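Local coordinates for arginase (Trypanosoma brucei brucei, PDB 4RHJ), which is of unknown function but adopts the arginase-deacetylase fold of the arginase family, having evolved without a binuclear manganese cluster, at residues L248-A253 and P259-L264; Y287-D292 and G302-A307; S37-A40 and G44-A47; L130-Y135 and K155-S160. One frame throughout, in Å; residues are numbered along the deposited sequence.

Contact 1: L248-A253 and P259-L264; sequences LDPAFA and PVAGGL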
loop_
_atom_site.group_PDB
_atom_site.type_symbol
_atom_site.label_atom_id
_atom_site.label_comp_id
_atom_site.label_asym_id
_atom_site.label_seq_id
_atom_site.Cartn_x
_atom_site.Cartn_y
_atom_site.Cartn_z
ATOM N N LEU A 248 -9.845 -4.725 -2.544
ATOM C CA LEU A 248 -8.679 -4.063 -1.957
ATOM C C LEU A 248 -7.866 -3.412 -3.069
ATOM O O LEU A 248 -8.265 -3.428 -4.222
ATOM C CB LEU A 248 -7.825 -5.061 -1.162
ATOM C CG LEU A 248 -8.480 -5.635 0.100
ATOM C CD1 LEU A 248 -7.660 -6.730 0.749
ATOM C CD2 LEU A 248 -8.700 -4.527 1.082
ATOM N N ASP A 249 -6.733 -2.824 -2.731
ATOM C CA ASP A 249 -5.870 -2.304 -3.774
ATOM C C ASP A 249 -5.017 -3.480 -4.259
ATOM O O ASP A 249 -4.839 -4.452 -3.522
ATOM C CB ASP A 249 -5.013 -1.143 -3.250
ATOM C CG ASP A 249 -4.473 -0.261 -4.358
ATOM O OD1 ASP A 249 -3.302 -0.468 -4.736
ATOM O OD2 ASP A 249 -5.210 0.623 -4.858
ATOM N N PRO A 250 -4.536 -3.424 -5.510
ATOM C CA PRO A 250 -3.560 -4.428 -5.949
ATOM C C PRO A 250 -2.271 -4.384 -5.105
ATOM O O PRO A 250 -1.550 -5.388 -5.041
ATOM C CB PRO A 250 -3.290 -4.048 -7.411
ATOM C CG PRO A 250 -4.491 -3.243 -7.825
ATOM C CD PRO A 250 -4.943 -2.521 -6.605
ATOM N N ALA A 251 -2.002 -3.263 -4.448
ATOM C CA ALA A 251 -0.846 -3.177 -3.543
ATOM C C ALA A 251 -0.972 -4.099 -2.321
ATOM O O ALA A 251 0.035 -4.668 -1.854
ATOM C CB ALA A 251 -0.625 -1.745 -3.082
ATOM N N PHE A 252 -2.200 -4.245 -1.822
ATOM C CA PHE A 252 -2.489 -5.094 -0.653
ATOM C C PHE A 252 -2.936 -6.485 -1.049
ATOM O O PHE A 252 -2.563 -7.462 -0.394
ATOM C CB PHE A 252 -3.560 -4.446 0.234
ATOM C CG PHE A 252 -3.251 -3.023 0.583
ATOM C CD1 PHE A 252 -3.518 -2.011 -0.317
ATOM C CD2 PHE A 252 -2.667 -2.702 1.780
ATOM C CE1 PHE A 252 -3.227 -0.695 -0.032
ATOM C CE2 PHE A 252 -2.371 -1.396 2.085
ATOM C CZ PHE A 252 -2.649 -0.388 1.176
ATOM N N ALA A 253 -3.708 -6.583 -2.130
ATOM C CA ALA A 253 -4.220 -7.872 -2.598
ATOM C C ALA A 253 -3.984 -8.124 -4.102
ATOM O O ALA A 253 -4.927 -8.208 -4.881
ATOM C CB ALA A 253 -5.713 -7.983 -2.275
ATOM N N PRO A 259 -6.549 -7.250 -11.845
ATOM C CA PRO A 259 -6.511 -6.379 -10.670
ATOM C C PRO A 259 -6.815 -4.933 -11.037
ATOM O O PRO A 259 -6.450 -4.447 -12.121
ATOM C CB PRO A 259 -5.078 -6.545 -10.163
ATOM C CG PRO A 259 -4.323 -6.942 -11.347
ATOM C CD PRO A 259 -5.229 -7.809 -12.145
ATOM N N VAL A 260 -7.504 -4.260 -10.122
ATOM C CA VAL A 260 -7.972 -2.916 -10.356
ATOM C C VAL A 260 -7.364 -1.969 -9.330
ATOM O O VAL A 260 -7.669 -2.049 -8.144
ATOM C CB VAL A 260 -9.505 -2.827 -10.278
ATOM C CG1 VAL A 260 -9.973 -1.512 -10.855
ATOM C CG2 VAL A 260 -10.147 -3.979 -11.025
ATOM N N ALA A 261 -6.516 -1.063 -9.801
ATOM C CA ALA A 261 -5.856 -0.077 -8.949
ATOM C C ALA A 261 -6.815 1.003 -8.418
ATOM O O ALA A 261 -7.927 1.171 -8.928
ATOM C CB ALA A 261 -4.728 0.562 -9.721
ATOM N N GLY A 262 -6.374 1.724 -7.386
ATOM C CA GLY A 262 -7.158 2.781 -6.766
ATOM C C GLY A 262 -8.059 2.253 -5.668
ATOM O O GLY A 262 -9.053 2.875 -5.328
ATOM N N GLY A 263 -7.678 1.112 -5.093
ATOM C CA GLY A 263 -8.535 0.354 -4.193
ATOM C C GLY A 263 -8.413 0.620 -2.706
ATOM O O GLY A 263 -7.823 1.597 -2.258
ATOM N N LEU A 264 -9.020 -0.266 -1.934
ATOM C CA LEU A 264 -8.980 -0.195 -0.478
ATOM C C LEU A 264 -7.628 -0.681 0.113
ATOM O O LEU A 264 -6.958 -1.554 -0.446
ATOM C CB LEU A 264 -10.153 -1.018 0.109
ATOM C CG LEU A 264 -11.559 -0.459 -0.161
ATOM C CD1 LEU A 264 -12.686 -1.312 0.397
ATOM C CD2 LEU A 264 -11.657 0.937 0.383
#
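Leu248 and Leu264 form a single backbone bridge, with Asp249 N donating to Leu264 O at 2.6 Å. Both segments belong to the loop between strand 239-244 and helix 266-274. The Asp249 carboxylate reaches across to two glycines. Its CG lies opposite the backbone N (chi1 -160°), which brings OD2 to Gly263 N. That bond measures 2.5 Å between Gly263 N and Asp249 OD2, unusually short, so its exact length is doubtful. The N-H meets OD2 on the anti side. Gly262 N adds a weak bond to the same OD2 at 3.0 Å. OD1 turns back to Ala251 N, at 3.1 Å, and closes an Asx turn. Lacking a side chain, Gly263 can run close against Leu248 O and Asp249 CA. Beside it the Pro250 ring packs on the other segment: CD lies 3.2 Å from Val260 O, and CG touches Pro259 CB. The Leu248 side chain runs across that of Leu264. Arg199 binds Val260 O, and Arg267 of the second subunit binds Gly262 O. The buried carboxylate thus has two backbone N-H groups at OD2, one of them weak, and one at OD1. This would favour its charged form and probably helps to hold the loop where the second subunit packs.

Contact 2: Y287-D292 and G302-A307; sequences YGYNPD and GLTAIA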
loop_
_atom_site.group_PDB
_atom_site.type_symbol
_atom_site.label_atom_id
_atom_site.label_comp_id
_atom_site.label_asym_id
_atom_site.label_seq_id
_atom_site.Cartn_x
_atom_site.Cartn_y
_atom_site.Cartn_z
ATOM N N TYR A 287 -13.506 -14.651 -1.376
ATOM C CA TYR A 287 -13.082 -15.235 -2.649
ATOM C C TYR A 287 -12.193 -14.306 -3.467
ATOM O O TYR A 287 -11.879 -13.205 -3.033
ATOM C CB TYR A 287 -14.308 -15.596 -3.478
ATOM C CG TYR A 287 -15.189 -14.413 -3.844
ATOM C CD1 TYR A 287 -16.182 -13.956 -2.980
ATOM C CD2 TYR A 287 -15.037 -13.766 -5.062
ATOM C CE1 TYR A 287 -16.998 -12.889 -3.330
ATOM C CE2 TYR A 287 -15.839 -12.715 -5.417
ATOM C CZ TYR A 287 -16.819 -12.266 -4.553
ATOM O OH TYR A 287 -17.614 -11.192 -4.921
ATOM N N GLY A 288 -11.801 -14.749 -4.659
ATOM C CA GLY A 288 -11.028 -13.907 -5.566
ATOM C C GLY A 288 -9.526 -14.103 -5.533
ATOM O O GLY A 288 -8.790 -13.466 -6.282
ATOM N N TYR A 289 -9.079 -15.005 -4.668
ATOM C CA TYR A 289 -7.675 -15.204 -4.403
ATOM C C TYR A 289 -7.137 -16.420 -5.147
ATOM O O TYR A 289 -7.687 -17.511 -5.094
ATOM C CB TYR A 289 -7.441 -15.341 -2.887
ATOM C CG TYR A 289 -6.122 -15.974 -2.523
ATOM C CD1 TYR A 289 -4.927 -15.278 -2.666
ATOM C CD2 TYR A 289 -6.063 -17.287 -2.062
ATOM C CE1 TYR A 289 -3.716 -15.876 -2.346
ATOM C CE2 TYR A 289 -4.842 -17.892 -1.732
ATOM C CZ TYR A 289 -3.673 -17.174 -1.875
ATOM O OH TYR A 289 -2.461 -17.754 -1.552
ATOM N N ASN A 290 -6.040 -16.202 -5.847
ATOM C CA ASN A 290 -5.417 -17.240 -6.643
ATOM C C ASN A 290 -3.913 -17.162 -6.433
ATOM O O ASN A 290 -3.274 -16.200 -6.847
ATOM C CB ASN A 290 -5.795 -17.084 -8.118
ATOM C CG ASN A 290 -5.140 -18.129 -9.013
ATOM O OD1 ASN A 290 -4.221 -18.828 -8.610
ATOM N ND2 ASN A 290 -5.594 -18.201 -10.256
ATOM N N PRO A 291 -3.351 -18.194 -5.786
ATOM C CA PRO A 291 -1.953 -18.262 -5.351
ATOM C C PRO A 291 -0.993 -17.916 -6.471
ATOM O O PRO A 291 0.052 -17.328 -6.212
ATOM C CB PRO A 291 -1.790 -19.721 -4.920
ATOM C CG PRO A 291 -2.951 -20.441 -5.538
ATOM C CD PRO A 291 -4.051 -19.458 -5.530
ATOM N N ASP A 292 -1.383 -18.228 -7.700
ATOM C CA ASP A 292 -0.509 -18.057 -8.857
ATOM C C ASP A 292 -0.304 -16.593 -9.246
ATOM O O ASP A 292 0.656 -16.260 -9.939
ATOM C CB ASP A 292 -1.054 -18.863 -10.049
ATOM C CG ASP A 292 -0.815 -20.370 -9.895
ATOM O OD1 ASP A 292 -0.018 -20.753 -9.016
ATOM O OD2 ASP A 292 -1.406 -21.175 -10.648
ATOM N N GLY A 302 2.466 -15.107 0.429
ATOM C CA GLY A 302 1.729 -14.237 -0.464
ATOM C C GLY A 302 1.170 -13.061 0.298
ATOM O O GLY A 302 0.557 -13.222 1.357
ATOM N N LEU A 303 1.393 -11.871 -0.244
ATOM C CA LEU A 303 0.781 -10.647 0.264
ATOM C C LEU A 303 -0.745 -10.756 0.410
ATOM O O LEU A 303 -1.333 -10.244 1.349
ATOM C CB LEU A 303 1.126 -9.483 -0.658
ATOM C CG LEU A 303 2.234 -8.595 -0.111
ATOM C CD1 LEU A 303 3.455 -9.427 0.294
ATOM C CD2 LEU A 303 2.589 -7.536 -1.125
ATOM N N THR A 304 -1.384 -11.428 -0.538
ATOM C CA THR A 304 -2.837 -11.546 -0.526
ATOM C C THR A 304 -3.302 -12.517 0.532
ATOM O O THR A 304 -4.392 -12.372 1.088
ATOM C CB THR A 304 -3.352 -12.003 -1.865
ATOM O OG1 THR A 304 -2.698 -11.241 -2.886
ATOM C CG2 THR A 304 -4.881 -11.832 -1.951
ATOM N N ALA A 305 -2.472 -13.516 0.800
ATOM C CA ALA A 305 -2.777 -14.479 1.856
ATOM C C ALA A 305 -2.769 -13.769 3.216
ATOM O O ALA A 305 -3.674 -13.951 4.034
ATOM C CB ALA A 305 -1.796 -15.606 1.843
ATOM N N ILE A 306 -1.736 -12.957 3.429
ATOM C CA ILE A 306 -1.604 -12.174 4.650
ATOM C C ILE A 306 -2.844 -11.306 4.823
ATOM O O ILE A 306 -3.523 -11.361 5.846
ATOM C CB ILE A 306 -0.304 -11.303 4.628
ATOM C CG1 ILE A 306 0.944 -12.181 4.750
ATOM C CG2 ILE A 306 -0.293 -10.276 5.742
ATOM C CD1 ILE A 306 2.249 -11.470 4.404
ATOM N N ALA A 307 -3.150 -10.536 3.793
ATOM C CA ALA A 307 -4.285 -9.624 3.803
ATOM C C ALA A 307 -5.594 -10.348 4.053
ATOM O O ALA A 307 -6.384 -9.959 4.898
ATOM C CB ALA A 307 -4.350 -8.877 2.486
#
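Tyr289 and Thr304 make the main touch, with Tyr289 CD1 3.5 Å from Thr304 CG2. The methyl comes at the ring obliquely. Further along the ring, Tyr289 OH is 4.1 Å from Ala305 CB. This van der Waals packing joins the loop after strand 281-287 to the first turn of helix 303-316. Tyr289 CG is swung opposite its own nitrogen (chi1 162°), which sets the ring alongside Thr304. Thr304 carries CG2 opposite its backbone N and OG1 beside it. The hydroxyl therefore leaves the ring and bonds to Asp294 OD1 and Ala255 N. Behind Tyr289 the chain is shaped by an Asx turn, where Asp292 N donates to Asn290 OD1 at 3.0 Å. Pro291 N sits over one face of the Tyr289 ring, offset toward the rim. On the helix side, Gly302 is the N-cap, and Ile306 N bonds to Gly302 O at 3.1 Å. The Tyr289 side chain is about 8 Å from that of Asp244, which binds manganese in a structure of this protein, with none bound here. Thr304 is used two ways: its methyl meets the ring, while its hydroxyl ties the helix start to nearby loops and is satisfied although the residue is buried.

Contact 3: S37-A40 and G44-A47; sequences SDWA and GPVA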
loop_
_atom_site.group_PDB
_atom_site.type_symbol
_atom_site.label_atom_id
_atom_site.label_comp_id
_atom_site.label_asym_id
_atom_site.label_seq_id
_atom_site.Cartn_x
_atom_site.Cartn_y
_atom_site.Cartn_z
ATOM N N SER A 37 -28.364 -26.082 23.518
ATOM C CA SER A 37 -29.087 -25.075 24.296
ATOM C C SER A 37 -28.163 -24.121 25.057
ATOM O O SER A 37 -28.630 -23.196 25.724
ATOM C CB SER A 37 -30.040 -25.752 25.287
ATOM O OG SER A 37 -31.176 -26.290 24.633
ATOM N N ASP A 38 -26.856 -24.357 24.969
ATOM C CA ASP A 38 -25.856 -23.422 25.489
ATOM C C ASP A 38 -26.014 -22.089 24.776
ATOM O O ASP A 38 -25.770 -21.023 25.341
ATOM C CB ASP A 38 -24.439 -23.971 25.297
ATOM C CG ASP A 38 -24.155 -24.359 23.854
ATOM O OD1 ASP A 38 -25.113 -24.711 23.145
ATOM O OD2 ASP A 38 -22.985 -24.313 23.423
ATOM N N TRP A 39 -26.432 -22.174 23.518
ATOM C CA TRP A 39 -26.798 -21.011 22.740
ATOM C C TRP A 39 -28.313 -20.812 22.770
ATOM O O TRP A 39 -29.048 -21.533 22.097
ATOM C CB TRP A 39 -26.313 -21.156 21.296
ATOM C CG TRP A 39 -24.859 -21.502 21.163
ATOM C CD1 TRP A 39 -24.318 -22.743 21.170
ATOM C CD2 TRP A 39 -23.765 -20.590 20.994
ATOM N NE1 TRP A 39 -22.955 -22.674 21.029
ATOM C CE2 TRP A 39 -22.591 -21.355 20.914
ATOM C CE3 TRP A 39 -23.666 -19.203 20.901
ATOM C CZ2 TRP A 39 -21.334 -20.784 20.749
ATOM C CZ3 TRP A 39 -22.421 -18.635 20.735
ATOM C CH2 TRP A 39 -21.272 -19.419 20.663
ATOM N N ALA A 40 -28.764 -19.840 23.562
ATOM C CA ALA A 40 -30.161 -19.393 23.576
ATOM C C ALA A 40 -30.240 -17.891 23.296
ATOM O O ALA A 40 -29.761 -17.093 24.103
ATOM C CB ALA A 40 -30.820 -19.722 24.919
ATOM N N GLY A 44 -24.094 -17.076 16.570
ATOM C CA GLY A 44 -23.119 -18.102 16.262
ATOM C C GLY A 44 -23.725 -19.468 16.483
ATOM O O GLY A 44 -24.936 -19.581 16.645
ATOM N N PRO A 45 -22.891 -20.517 16.498
ATOM C CA PRO A 45 -21.442 -20.456 16.283
ATOM C C PRO A 45 -21.099 -20.307 14.818
ATOM O O PRO A 45 -21.986 -20.189 13.992
ATOM C CB PRO A 45 -20.958 -21.809 16.814
ATOM C CG PRO A 45 -22.090 -22.704 16.589
ATOM C CD PRO A 45 -23.327 -21.884 16.829
ATOM N N VAL A 46 -19.823 -20.343 14.498
ATOM C CA VAL A 46 -19.400 -20.239 13.117
ATOM C C VAL A 46 -18.874 -21.591 12.619
ATOM O O VAL A 46 -18.265 -22.343 13.367
ATOM C CB VAL A 46 -18.329 -19.119 12.976
ATOM C CG1 VAL A 46 -17.867 -18.985 11.548
ATOM C CG2 VAL A 46 -18.875 -17.787 13.518
ATOM N N ALA A 47 -19.159 -21.908 11.363
ATOM C CA ALA A 47 -18.611 -23.111 10.728
ATOM C C ALA A 47 -17.862 -22.786 9.436
ATOM O O ALA A 47 -18.399 -22.168 8.517
ATOM C CB ALA A 47 -19.699 -24.102 10.449
#
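The Trp39 indole is the one aromatic group here, and Pro45 and Gly44 lie over one of its faces. Pro45 CD stands 4.2 Å from the centroid of the Trp39 five-membered ring, only 11° off the ring normal. This is a CH-pi contact, with CD over the centre of the five-membered ring. Pro45 CB meets the six-membered part, 4.1 Å from Trp39 CZ2. Gly44 C lies farther along, 4.4 Å from Trp39 CE3. At the indole nitrogen, Asp38 OD2 is 2.9 Å from Trp39 NE1, but the angle is too poor for a hydrogen bond. Asp38 instead takes a weak bond from the backbone, Trp39 N to Asp38 OD1 at 2.9 Å. With CG beside the backbone N (chi1 -52°), the indole lies over Pro45. The peptide before Pro45 is cis. Gly44 has a positive phi, which suits a glycine. Cys88 also packs on Trp39, while Arg35 and Tyr135 pack on Pro45. Beyond Pro45 the chain enters strand 46-50. Ala47 bonds to Val136 and Val138 on one neighbouring strand, and Val46 to Leu99 on the other. A tryptophan from the loop after helix 23-30 therefore rests on the cis-proline that leads into an inner strand of the parallel sheet. The site is plain packing at the lead-in to the alpha/beta core of the arginase-deacetylase fold.

Contact 4: L130-Y135 and K155-S160; sequences LLEKGY and KRLFPS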
loop_
_atom_site.group_PDB
_atom_site.type_symbol
_atom_site.label_atom_id
_atom_site.label_comp_id
_atom_site.label_asym_id
_atom_site.label_seq_id
_atom_site.Cartn_x
_atom_site.Cartn_y
_atom_site.Cartn_z
ATOM N N LEU A 130 -24.977 -26.770 7.286
ATOM C CA LEU A 130 -24.356 -25.924 8.298
ATOM C C LEU A 130 -25.386 -24.992 8.924
ATOM O O LEU A 130 -25.351 -24.705 10.126
ATOM C CB LEU A 130 -23.210 -25.105 7.697
ATOM C CG LEU A 130 -21.930 -25.915 7.510
ATOM C CD1 LEU A 130 -20.738 -25.034 7.145
ATOM C CD2 LEU A 130 -21.656 -26.774 8.748
ATOM N N LEU A 131 -26.301 -24.526 8.080
ATOM C CA LEU A 131 -27.359 -23.613 8.476
ATOM C C LEU A 131 -28.449 -24.326 9.247
ATOM O O LEU A 131 -29.057 -23.739 10.134
ATOM C CB LEU A 131 -27.969 -22.927 7.256
ATOM C CG LEU A 131 -27.164 -21.814 6.608
ATOM C CD1 LEU A 131 -27.869 -21.339 5.356
ATOM C CD2 LEU A 131 -26.969 -20.686 7.599
ATOM N N GLU A 132 -28.707 -25.584 8.907
ATOM C CA GLU A 132 -29.707 -26.344 9.631
ATOM C C GLU A 132 -29.320 -26.415 11.102
ATOM O O GLU A 132 -30.174 -26.284 11.985
ATOM C CB GLU A 132 -29.873 -27.744 9.036
ATOM C CG GLU A 132 -30.805 -27.773 7.856
ATOM C CD GLU A 132 -30.855 -29.123 7.172
ATOM O OE1 GLU A 132 -30.676 -30.154 7.853
ATOM O OE2 GLU A 132 -31.080 -29.149 5.947
ATOM N N LYS A 133 -28.025 -26.567 11.364
ATOM C CA LYS A 133 -27.551 -26.784 12.729
ATOM C C LYS A 133 -27.245 -25.499 13.505
ATOM O O LYS A 133 -26.764 -25.550 14.627
ATOM C CB LYS A 133 -26.305 -27.669 12.722
ATOM C CG LYS A 133 -26.392 -28.947 11.916
ATOM C CD LYS A 133 -25.046 -29.667 11.952
ATOM C CE LYS A 133 -25.070 -31.007 11.223
ATOM N NZ LYS A 133 -25.628 -32.115 12.051
ATOM N N GLY A 134 -27.524 -24.350 12.916
ATOM C CA GLY A 134 -27.346 -23.102 13.632
ATOM C C GLY A 134 -25.913 -22.599 13.688
ATOM O O GLY A 134 -25.558 -21.832 14.582
ATOM N N TYR A 135 -25.080 -23.033 12.746
ATOM C CA TYR A 135 -23.764 -22.427 12.567
ATOM C C TYR A 135 -23.928 -21.386 11.486
ATOM O O TYR A 135 -24.713 -21.599 10.560
ATOM C CB TYR A 135 -22.699 -23.447 12.162
ATOM C CG TYR A 135 -22.592 -24.645 13.078
ATOM C CD1 TYR A 135 -23.545 -25.641 13.046
ATOM C CD2 TYR A 135 -21.537 -24.787 13.966
ATOM C CE1 TYR A 135 -23.468 -26.727 13.867
ATOM C CE2 TYR A 135 -21.457 -25.886 14.802
ATOM C CZ TYR A 135 -22.439 -26.857 14.737
ATOM O OH TYR A 135 -22.430 -27.987 15.529
ATOM N N LYS A 155 -32.486 -19.341 2.086
ATOM C CA LYS A 155 -33.835 -19.024 1.654
ATOM C C LYS A 155 -34.677 -20.289 1.502
ATOM O O LYS A 155 -35.899 -20.248 1.575
ATOM C CB LYS A 155 -33.793 -18.250 0.338
ATOM C CG LYS A 155 -35.027 -17.406 0.075
ATOM C CD LYS A 155 -35.188 -16.319 1.122
ATOM C CE LYS A 155 -36.259 -15.339 0.706
ATOM N NZ LYS A 155 -36.397 -14.256 1.697
ATOM N N ARG A 156 -34.017 -21.415 1.272
ATOM C CA ARG A 156 -34.691 -22.706 1.266
ATOM C C ARG A 156 -35.179 -23.031 2.669
ATOM O O ARG A 156 -36.349 -23.362 2.873
ATOM C CB ARG A 156 -33.749 -23.791 0.759
ATOM C CG ARG A 156 -34.069 -25.194 1.242
ATOM C CD ARG A 156 -32.787 -25.961 1.530
ATOM N NE ARG A 156 -31.641 -25.334 0.879
ATOM C CZ ARG A 156 -31.280 -25.568 -0.379
ATOM N NH1 ARG A 156 -31.979 -26.405 -1.130
ATOM N NH2 ARG A 156 -30.232 -24.951 -0.892
ATOM N N LEU A 157 -34.264 -22.926 3.628
ATOM C CA LEU A 157 -34.576 -23.068 5.045
ATOM C C LEU A 157 -35.522 -21.976 5.543
ATOM O O LEU A 157 -36.530 -22.250 6.212
ATOM C CB LEU A 157 -33.286 -23.045 5.868
ATOM C CG LEU A 157 -32.353 -24.222 5.608
ATOM C CD1 LEU A 157 -31.138 -24.150 6.483
ATOM C CD2 LEU A 157 -33.118 -25.516 5.829
ATOM N N PHE A 158 -35.194 -20.733 5.217
ATOM C CA PHE A 158 -36.000 -19.622 5.686
ATOM C C PHE A 158 -36.444 -18.740 4.542
ATOM O O PHE A 158 -35.849 -17.698 4.301
ATOM C CB PHE A 158 -35.217 -18.809 6.706
ATOM C CG PHE A 158 -34.491 -19.650 7.711
ATOM C CD1 PHE A 158 -35.139 -20.111 8.840
ATOM C CD2 PHE A 158 -33.160 -19.983 7.525
ATOM C CE1 PHE A 158 -34.477 -20.885 9.762
ATOM C CE2 PHE A 158 -32.496 -20.760 8.441
ATOM C CZ PHE A 158 -33.156 -21.212 9.563
ATOM N N PRO A 159 -37.496 -19.156 3.831
ATOM C CA PRO A 159 -38.061 -18.371 2.729
ATOM C C PRO A 159 -38.815 -17.132 3.214
ATOM O O PRO A 159 -39.189 -16.271 2.414
ATOM C CB PRO A 159 -39.013 -19.360 2.064
ATOM C CG PRO A 159 -39.447 -20.232 3.173
ATOM C CD PRO A 159 -38.224 -20.420 4.024
ATOM N N SER A 160 -39.040 -17.063 4.521
ATOM C CA SER A 160 -39.729 -15.940 5.129
ATOM C C SER A 160 -38.761 -14.807 5.424
ATOM O O SER A 160 -39.140 -13.634 5.416
ATOM C CB SER A 160 -40.418 -16.378 6.416
ATOM O OG SER A 160 -39.471 -16.893 7.335
#
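Two helices of the alpha/beta fold meet near their C-terminal ends: near the end of helix 116-131, Leu131 and Glu132 touch Leu157 of helix 148-157. Leu157 does the work with both branches. Its CD1 presses on Leu131 CB at 3.5 Å, tighter than usual for two carbons. CD1 also lies 3.7 Å from Glu132 N. The other branch, CD2, is 3.8 Å from Glu132 CG. The Glu132 chain runs across Leu157, roughly perpendicular to it. Leu157 CG sits beside its backbone N (chi1 -65°), and from there the two methyls spread over the neighbouring backbone and side chain. Glu132 is an exposed residue, and its OE2 stays 6.4 Å from Arg156 NE, so they form no salt bridge. Arg156 packs instead on Leu124 and Thr128. A Schellman motif ends the first helix: Tyr135 N bonds to Leu130 O at 3.1 Å and Gly134 N to Leu131 O at 3.2 Å, with Gly134 at positive phi. The chain then enters strand 136-140. The contact thus joins the helices before and after that strand, packed against each other beside the parallel sheet of the alpha/beta fold, by a small leucine-centred patch partly open to solvent.

Contacts 1 and 2 are buried and adjoin each other. Ala253 C is 3.6 Å from Thr304 OG1, and both sites also touch the second subunit. They shape loops that follow strands 239-244 and 281-287, near Asp244, which binds manganese in a structure of this protein but holds none here. Contacts 3 and 4 lie on the opposite side of the chain's centre, only partly buried, and touch no other subunit. They too adjoin, with Pro45 packed on Gly134 and Tyr135 where strands 46-50 and 136-140 begin. Chemistry follows place. Contact 1 is held by hydrogen bonds to a buried carboxylate. Contact 2 joins apolar packing to a hydroxyl bonded outside. Contact 3 is CH-pi, and contact 4 aliphatic.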